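Local coordinates for protein pyridoxamine 5'-phosphate oxidase-related, FMN-binding (Mycobacterium smegmatis, PDB 3F7E) that probably acts as a coenzyme F420-dependent reductase of the FMN-binding split-barrel clan, reducing carbon-carbon double bonds in substrates such as aflatoxins, at residues A[9-20]-A[31-40]. Numbering follows the deposited sequence. Where two conformers were deposited one is given.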
loop_
_atom_site.group_PDB
_atom_site.type_symbol
_atom_site.label_atom_id
_atom_site.label_comp_id
_atom_site.label_asym_id
_atom_site.label_seq_id
_atom_site.Cartn_x
_atom_site.Cartn_y
_atom_site.Cartn_z
ATOM N N GLU A 9 13.682 12.082 -1.207
ATOM C CA GLU A 9 12.648 13.040 -0.888
ATOM C C GLU A 9 11.891 13.456 -2.154
ATOM O O GLU A 9 10.721 13.816 -2.083
ATOM C CB GLU A 9 13.212 14.260 -0.151
ATOM C CG GLU A 9 12.147 15.127 0.477
ATOM C CD GLU A 9 12.631 16.122 1.523
ATOM O OE1 GLU A 9 11.798 16.910 1.962
ATOM O OE2 GLU A 9 13.841 16.151 1.859
ATOM N N SER A 10 12.575 13.381 -3.298
ATOM C CA SER A 10 11.966 13.669 -4.582
ATOM C C SER A 10 10.680 12.879 -4.840
ATOM O O SER A 10 9.764 13.408 -5.485
ATOM C CB SER A 10 12.978 13.401 -5.691
ATOM O OG SER A 10 13.595 12.144 -5.503
ATOM N N LEU A 11 10.611 11.627 -4.360
ATOM C CA LEU A 11 9.422 10.777 -4.535
ATOM C C LEU A 11 8.255 11.378 -3.785
ATOM O O LEU A 11 7.141 11.338 -4.281
ATOM C CB LEU A 11 9.647 9.315 -4.101
ATOM C CG LEU A 11 10.397 8.414 -5.078
ATOM C CD1 LEU A 11 10.739 7.110 -4.395
ATOM C CD2 LEU A 11 9.548 8.186 -6.333
ATOM N N LEU A 12 8.511 11.984 -2.625
ATOM C CA LEU A 12 7.447 12.591 -1.839
ATOM C C LEU A 12 7.006 13.926 -2.396
ATOM O O LEU A 12 5.942 14.412 -2.035
ATOM C CB LEU A 12 7.882 12.764 -0.393
ATOM C CG LEU A 12 8.216 11.465 0.336
ATOM C CD1 LEU A 12 8.666 11.791 1.757
ATOM C CD2 LEU A 12 7.012 10.498 0.378
ATOM N N GLU A 13 7.845 14.544 -3.242
ATOM C CA GLU A 13 7.477 15.820 -3.868
ATOM C C GLU A 13 6.636 15.687 -5.134
ATOM O O GLU A 13 6.102 16.666 -5.669
ATOM C CB GLU A 13 8.747 16.636 -4.157
ATOM C CG GLU A 13 9.398 17.113 -2.844
ATOM C CD GLU A 13 10.683 17.910 -3.046
ATOM O OE1 GLU A 13 11.169 17.992 -4.178
ATOM O OE2 GLU A 13 11.219 18.454 -2.059
ATOM N N ARG A 14 6.542 14.464 -5.627
ATOM C CA ARG A 14 5.838 14.187 -6.867
ATOM C C ARG A 14 4.368 13.839 -6.628
ATOM O O ARG A 14 4.015 13.292 -5.561
ATOM C CB ARG A 14 6.533 13.046 -7.614
ATOM C CG ARG A 14 7.914 13.468 -8.143
ATOM C CD ARG A 14 8.721 12.302 -8.662
ATOM N NE ARG A 14 8.086 11.638 -9.803
ATOM C CZ ARG A 14 8.527 10.511 -10.365
ATOM N NH1 ARG A 14 7.870 9.958 -11.390
ATOM N NH2 ARG A 14 9.628 9.925 -9.903
ATOM N N PRO A 15 3.504 14.128 -7.631
ATOM C CA PRO A 15 2.074 13.773 -7.525
ATOM C C PRO A 15 1.845 12.285 -7.833
ATOM O O PRO A 15 1.229 11.923 -8.861
ATOM C CB PRO A 15 1.414 14.704 -8.557
ATOM C CG PRO A 15 2.480 14.900 -9.620
ATOM C CD PRO A 15 3.815 14.881 -8.875
ATOM N N LEU A 16 2.340 11.438 -6.928
ATOM C CA LEU A 16 2.189 10.000 -7.039
ATOM C C LEU A 16 1.205 9.508 -5.985
ATOM O O LEU A 16 1.067 10.113 -4.921
ATOM C CB LEU A 16 3.537 9.302 -6.816
ATOM C CG LEU A 16 4.650 9.713 -7.796
ATOM C CD1 LEU A 16 5.962 9.003 -7.398
ATOM C CD2 LEU A 16 4.256 9.427 -9.248
ATOM N N TYR A 17 0.532 8.388 -6.236
ATOM C CA TYR A 17 -0.282 7.806 -5.175
ATOM C C TYR A 17 0.570 7.210 -4.073
ATOM O O TYR A 17 1.600 6.584 -4.314
ATOM C CB TYR A 17 -1.201 6.728 -5.733
ATOM C CG TYR A 17 -2.366 7.297 -6.479
ATOM C CD1 TYR A 17 -2.305 7.456 -7.868
ATOM C CD2 TYR A 17 -3.532 7.666 -5.805
ATOM C CE1 TYR A 17 -3.373 7.971 -8.565
ATOM C CE2 TYR A 17 -4.617 8.190 -6.488
ATOM C CZ TYR A 17 -4.523 8.350 -7.870
ATOM O OH TYR A 17 -5.594 8.854 -8.577
ATOM N N GLY A 18 0.135 7.421 -2.838
ATOM C CA GLY A 18 0.701 6.716 -1.711
ATOM C C GLY A 18 -0.292 5.699 -1.172
ATOM O O GLY A 18 -1.460 6.011 -0.996
ATOM N N HIS A 19 0.183 4.500 -0.886
ATOM C CA HIS A 19 -0.714 3.427 -0.443
ATOM C C HIS A 19 -0.559 3.395 1.072
ATOM O O HIS A 19 0.461 2.990 1.615
ATOM C CB HIS A 19 -0.337 2.122 -1.143
ATOM C CG HIS A 19 -0.617 2.182 -2.605
ATOM N ND1 HIS A 19 0.119 2.865 -3.561
ATOM C CD2 HIS A 19 -1.657 1.614 -3.259
ATOM C CE1 HIS A 19 -0.470 2.688 -4.744
ATOM N NE2 HIS A 19 -1.543 1.935 -4.577
ATOM N N LEU A 20 -1.588 3.895 1.764
ATOM C CA LEU A 20 -1.554 4.164 3.210
ATOM C C LEU A 20 -2.205 3.022 3.965
ATOM O O LEU A 20 -3.377 2.721 3.744
ATOM C CB LEU A 20 -2.274 5.500 3.524
ATOM C CG LEU A 20 -2.227 5.876 5.005
ATOM C CD1 LEU A 20 -0.784 6.250 5.443
ATOM C CD2 LEU A 20 -3.159 7.050 5.261
ATOM N N VAL A 31 -5.369 -1.118 3.697
ATOM C CA VAL A 31 -4.486 -0.272 2.895
ATOM C C VAL A 31 -5.287 0.289 1.718
ATOM O O VAL A 31 -6.070 -0.424 1.058
ATOM C CB VAL A 31 -3.196 -1.036 2.467
ATOM C CG1 VAL A 31 -3.512 -2.263 1.631
ATOM C CG2 VAL A 31 -2.243 -0.138 1.724
ATOM N N ASN A 32 -5.072 1.561 1.431
ATOM C CA ASN A 32 -5.835 2.271 0.405
ATOM C C ASN A 32 -4.929 3.223 -0.357
ATOM O O ASN A 32 -4.082 3.904 0.237
ATOM C CB ASN A 32 -6.959 3.105 1.034
ATOM C CG ASN A 32 -7.908 2.261 1.832
ATOM O OD1 ASN A 32 -8.733 1.540 1.245
ATOM N ND2 ASN A 32 -7.785 2.291 3.168
ATOM N N ALA A 33 -5.127 3.321 -1.670
ATOM C CA ALA A 33 -4.397 4.294 -2.492
ATOM C C ALA A 33 -4.935 5.686 -2.167
ATOM O O ALA A 33 -6.148 5.900 -2.122
ATOM C CB ALA A 33 -4.604 3.969 -3.966
HETATM N N MSE A 34 -4.038 6.656 -1.940
HETATM C CA MSE A 34 -4.390 8.017 -1.458
HETATM C C MSE A 34 -3.572 9.100 -2.179
HETATM O O MSE A 34 -2.396 8.890 -2.435
HETATM C CB MSE A 34 -4.069 8.167 0.058
HETATM C CG MSE A 34 -4.740 7.177 0.960
HETATM SE SE MSE A 34 -6.656 7.491 1.054
HETATM C CE MSE A 34 -7.064 6.294 2.500
ATOM N N TRP A 35 -4.151 10.264 -2.442
ATOM C CA TRP A 35 -3.339 11.462 -2.647
ATOM C C TRP A 35 -2.717 11.859 -1.307
ATOM O O TRP A 35 -3.323 11.637 -0.242
ATOM C CB TRP A 35 -4.221 12.573 -3.213
ATOM C CG TRP A 35 -4.664 12.341 -4.683
ATOM C CD1 TRP A 35 -4.082 11.507 -5.604
ATOM C CD2 TRP A 35 -5.719 13.015 -5.377
ATOM N NE1 TRP A 35 -4.744 11.587 -6.816
ATOM C CE2 TRP A 35 -5.743 12.520 -6.697
ATOM C CE3 TRP A 35 -6.663 13.974 -4.998
ATOM C CZ2 TRP A 35 -6.673 12.960 -7.641
ATOM C CZ3 TRP A 35 -7.596 14.406 -5.943
ATOM C CH2 TRP A 35 -7.577 13.909 -7.249
ATOM N N PHE A 36 -1.521 12.451 -1.361
ATOM C CA PHE A 36 -0.899 12.962 -0.152
ATOM C C PHE A 36 -0.230 14.287 -0.467
ATOM O O PHE A 36 0.102 14.583 -1.634
ATOM C CB PHE A 36 0.102 11.965 0.478
ATOM C CG PHE A 36 1.307 11.698 -0.374
ATOM C CD1 PHE A 36 1.285 10.683 -1.308
ATOM C CD2 PHE A 36 2.447 12.490 -0.293
ATOM C CE1 PHE A 36 2.379 10.442 -2.126
ATOM C CE2 PHE A 36 3.537 12.268 -1.104
ATOM C CZ PHE A 36 3.508 11.234 -2.018
ATOM N N ALA A 37 0.047 15.056 0.582
ATOM C CA ALA A 37 0.882 16.254 0.476
ATOM C C ALA A 37 2.044 16.118 1.451
ATOM O O ALA A 37 1.855 15.641 2.552
ATOM C CB ALA A 37 0.076 17.513 0.804
ATOM N N TRP A 38 3.239 16.524 1.047
ATOM C CA TRP A 38 4.441 16.503 1.876
ATOM C C TRP A 38 5.002 17.909 1.938
ATOM O O TRP A 38 5.174 18.545 0.900
ATOM C CB TRP A 38 5.460 15.564 1.222
ATOM C CG TRP A 38 6.862 15.586 1.793
ATOM C CD1 TRP A 38 8.013 16.052 1.165
ATOM C CD2 TRP A 38 7.289 15.079 3.059
ATOM N NE1 TRP A 38 9.100 15.852 1.969
ATOM C CE2 TRP A 38 8.691 15.275 3.141
ATOM C CE3 TRP A 38 6.621 14.498 4.148
ATOM C CZ2 TRP A 38 9.437 14.883 4.247
ATOM C CZ3 TRP A 38 7.361 14.114 5.251
ATOM C CH2 TRP A 38 8.763 14.318 5.296
ATOM N N ASP A 39 5.265 18.405 3.143
ATOM C CA ASP A 39 5.786 19.766 3.300
ATOM C C ASP A 39 7.260 19.795 3.724
ATOM O O ASP A 39 7.762 20.858 4.089
ATOM C CB ASP A 39 4.906 20.571 4.281
ATOM C CG ASP A 39 5.019 20.103 5.708
ATOM O OD1 ASP A 39 4.350 20.741 6.552
ATOM O OD2 ASP A 39 5.771 19.128 5.970
ATOM N N GLY A 40 7.944 18.649 3.662
ATOM C CA GLY A 40 9.341 18.511 4.121
ATOM C C GLY A 40 9.458 17.953 5.534
ATOM O O GLY A 40 10.551 17.555 5.970
HETATM O O HOH W 1 -5.799 2.750 5.454
#
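Gly18 and Met34, paired through both backbone amides, and Leu20 and Asn32, paired likewise, join strand 18-20 of segment 9-20 to strand 31-34 of segment 31-40, antiparallel. Gly18 N reaches Met34 O over 3.0 Å, in the carbonyl plane, whereas Asn32 N lies above the plane of its acceptor, Leu20 O. That oxygen also takes a bond from a water, which Asn32 ND2 holds weakly; the main partner of ND2 is Gln30.

At the other end the one hydrogen bond between the segments is made by side chains. Trp38 NE1 donates to Glu9 OE1 over 2.9 Å, nearly in the indole plane, and meets the carboxylate on its anti side, 24° out of the carboxylate plane. With CG of Glu9 anti to the backbone N (chi1 -167°), the extended chain brings this oxygen to the indole edge. Leu12 lies over one indole face, CB above the five-membered ring and Leu12 CD1 3.7 Å from Trp38 CE2, while Gly40 N approaches the opposite face.

Between these two ends Phe36 inserts its ring edge among backbone atoms: Gly18 N lies in the ring plane, and Leu12 O is 3.4 Å from Phe36 CE2. Met65 and Phe45 of neighbouring strands also pack against this ring. Tyr17 and Trp35 run side by side; the Tyr17 ring and the five-membered ring of Trp35 barely overlap, planes at 30°, with Tyr17 CE2 3.5 Å from Trp35 CD1, and Tyr102 stacks on Trp35. His19 offers a ring face to Ala33 CA and stacks on His19 of the second subunit.

Strands 18-23 and 29-34 thus form a beta hairpin whose flanks meet through aromatic packing and the Glu9-Trp38 bond, within the antiparallel sheet of a dimeric protein from the FMN-binding split-barrel clan.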